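Local coordinates for dihydroorotase (Saccharomyces cerevisiae S288C, PDB 6L0H), which catalyses the zinc-dependent, reversible interconversion of N-carbamoyl-L-aspartate and dihydroorotate, the third step of de novo pyrimidine biosynthesis, at residues I37-P42 against L71-L76. Sequence-based numbering, arbitrary orientation.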
loop_
_atom_site.group_PDB
_atom_site.type_symbol
_atom_site.label_atom_id
_atom_site.label_comp_id
_atom_site.label_asym_id
_atom_site.label_seq_id
_atom_site.Cartn_x
_atom_site.Cartn_y
_atom_site.Cartn_z
ATOM N N ILE A 37 -10.730 12.514 28.252
ATOM C CA ILE A 37 -12.048 12.285 27.661
ATOM C C ILE A 37 -11.905 11.476 26.366
ATOM O O ILE A 37 -11.100 11.825 25.498
ATOM C CB ILE A 37 -12.754 13.622 27.400
ATOM C CG1 ILE A 37 -12.870 14.421 28.703
ATOM C CG2 ILE A 37 -14.102 13.394 26.754
ATOM C CD1 ILE A 37 -13.013 15.902 28.499
ATOM N N ALA A 38 -12.699 10.419 26.219
ATOM C CA ALA A 38 -12.610 9.549 25.043
ATOM C C ALA A 38 -13.979 9.372 24.398
ATOM O O ALA A 38 -14.958 9.067 25.082
ATOM C CB ALA A 38 -12.038 8.165 25.394
ATOM N N TYR A 39 -14.043 9.548 23.079
ATOM C CA TYR A 39 -15.242 9.240 22.303
ATOM C C TYR A 39 -15.090 7.835 21.717
ATOM O O TYR A 39 -14.200 7.610 20.896
ATOM C CB TYR A 39 -15.446 10.267 21.191
ATOM C CG TYR A 39 -16.761 10.098 20.445
ATOM C CD1 TYR A 39 -17.939 10.628 20.954
ATOM C CD2 TYR A 39 -16.812 9.429 19.228
ATOM C CE1 TYR A 39 -19.132 10.491 20.289
ATOM C CE2 TYR A 39 -17.998 9.294 18.547
ATOM C CZ TYR A 39 -19.158 9.823 19.087
ATOM O OH TYR A 39 -20.337 9.691 18.409
ATOM N N ILE A 40 -15.968 6.912 22.115
ATOM C CA ILE A 40 -15.787 5.480 21.877
ATOM C C ILE A 40 -16.533 5.046 20.612
ATOM O O ILE A 40 -17.766 5.118 20.543
ATOM C CB ILE A 40 -16.256 4.653 23.088
ATOM C CG1 ILE A 40 -15.497 5.068 24.350
ATOM C CG2 ILE A 40 -16.006 3.177 22.848
ATOM C CD1 ILE A 40 -13.959 4.897 24.233
ATOM N N MET A 41 -15.795 4.518 19.642
ATOM C CA MET A 41 -16.381 4.104 18.378
ATOM C C MET A 41 -17.091 2.761 18.508
ATOM O O MET A 41 -16.768 1.950 19.384
ATOM C CB MET A 41 -15.306 4.049 17.300
ATOM C CG MET A 41 -14.892 5.428 16.816
ATOM S SD MET A 41 -16.297 6.502 16.327
ATOM C CE MET A 41 -15.470 8.073 16.015
ATOM N N PRO A 42 -18.069 2.501 17.638
ATOM C CA PRO A 42 -19.007 1.403 17.891
ATOM C C PRO A 42 -18.873 0.187 16.993
ATOM O O PRO A 42 -19.796 -0.636 16.975
ATOM C CB PRO A 42 -20.360 2.073 17.654
ATOM C CG PRO A 42 -20.049 2.974 16.437
ATOM C CD PRO A 42 -18.580 3.409 16.591
ATOM N N LEU A 71 -17.584 9.128 26.196
ATOM C CA LEU A 71 -18.660 9.568 25.322
ATOM C C LEU A 71 -18.946 8.421 24.353
ATOM O O LEU A 71 -18.022 7.915 23.715
ATOM C CB LEU A 71 -18.214 10.838 24.580
ATOM C CG LEU A 71 -18.191 12.193 25.311
ATOM C CD1 LEU A 71 -17.735 12.095 26.725
ATOM C CD2 LEU A 71 -17.332 13.232 24.584
ATOM N N MET A 72 -20.202 7.996 24.245
ATOM C CA MET A 72 -20.516 6.758 23.537
ATOM C C MET A 72 -21.222 7.032 22.209
ATOM O O MET A 72 -21.715 8.133 21.957
ATOM C CB MET A 72 -21.381 5.834 24.411
ATOM C CG MET A 72 -20.807 5.531 25.773
ATOM S SD MET A 72 -19.157 4.761 25.747
ATOM C CE MET A 72 -19.482 3.208 24.911
ATOM N N SER A 73 -21.311 5.991 21.367
ATOM C CA SER A 73 -21.922 6.147 20.051
ATOM C C SER A 73 -22.640 4.873 19.613
ATOM O O SER A 73 -22.357 3.778 20.094
ATOM C CB SER A 73 -20.876 6.533 18.993
ATOM O OG SER A 73 -19.967 5.462 18.736
ATOM N N PHE A 74 -23.573 5.043 18.671
ATOM C CA PHE A 74 -24.193 3.977 17.895
ATOM C C PHE A 74 -23.499 3.810 16.539
ATOM O O PHE A 74 -22.915 4.738 15.987
ATOM C CB PHE A 74 -25.679 4.280 17.630
ATOM C CG PHE A 74 -26.606 3.863 18.727
ATOM C CD1 PHE A 74 -26.260 2.841 19.609
ATOM C CD2 PHE A 74 -27.846 4.477 18.863
ATOM C CE1 PHE A 74 -27.129 2.443 20.628
ATOM C CE2 PHE A 74 -28.719 4.094 19.876
ATOM C CZ PHE A 74 -28.357 3.073 20.763
ATOM N N TYR A 75 -23.621 2.613 15.990
ATOM C CA TYR A 75 -23.203 2.289 14.635
ATOM C C TYR A 75 -24.368 2.548 13.685
ATOM O O TYR A 75 -25.464 2.015 13.895
ATOM C CB TYR A 75 -22.798 0.826 14.609
ATOM C CG TYR A 75 -22.194 0.218 13.358
ATOM C CD1 TYR A 75 -20.818 -0.046 13.288
ATOM C CD2 TYR A 75 -22.991 -0.211 12.314
ATOM C CE1 TYR A 75 -20.268 -0.665 12.196
ATOM C CE2 TYR A 75 -22.436 -0.846 11.197
ATOM C CZ TYR A 75 -21.075 -1.062 11.147
ATOM O OH TYR A 75 -20.499 -1.691 10.063
ATOM N N LEU A 76 -24.146 3.361 12.656
ATOM C CA LEU A 76 -25.251 3.690 11.753
ATOM C C LEU A 76 -25.699 2.452 10.989
ATOM O O LEU A 76 -24.937 1.877 10.200
ATOM C CB LEU A 76 -24.855 4.786 10.775
ATOM C CG LEU A 76 -26.017 5.296 9.924
ATOM C CD1 LEU A 76 -27.128 5.881 10.801
ATOM C CD2 LEU A 76 -25.519 6.321 8.899
HETATM O O HOH W 1 -19.872 3.421 21.564
#
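L71 N donates to A38 O (2.9 Å) and L71 O accepts from I40 N (2.8 Å), two nearly straight bonds that set Y39 opposite L71 as a parallel bridge. Beyond it the two chains separate: a water takes the backbone N-H of S73 and donates to I40 O. The same carbonyl is gripped again by the S73 hydroxyl, OG to I40 O 2.9 Å, from slightly out of the carbonyl plane. With chi1 at 68°, OG sits between its own backbone N and carbonyl carbon, also within 3.3 Å of P42 CD.

Apolar packing fills both sides of the bridge. The Y39 side chain, CG anti to the backbone N (chi1 -173°), crosses that of L71 at about a right angle, CD1 lying 3.6 Å from L71 CB, and runs forward until its OH reaches S73 CB. A leucine in place of Y39 would probably open a gap beside S73 CB and lose the weak hydrogen bond from the hydroxyl to N135. On the other side I40 and M72 lie alongside each other, CG1 to SD 3.9 Å, packed against helix 51-64, where both touch Y57. Farther on, P42 CG rests on Y75 CB.

This is one beta-alpha-beta crossover of a TIM barrel, with strands 37-40 and 69-71 joined through helix 51-64; just past the first strand, M41 points away from the contact and packs on H14 and H16, probable zinc ligands.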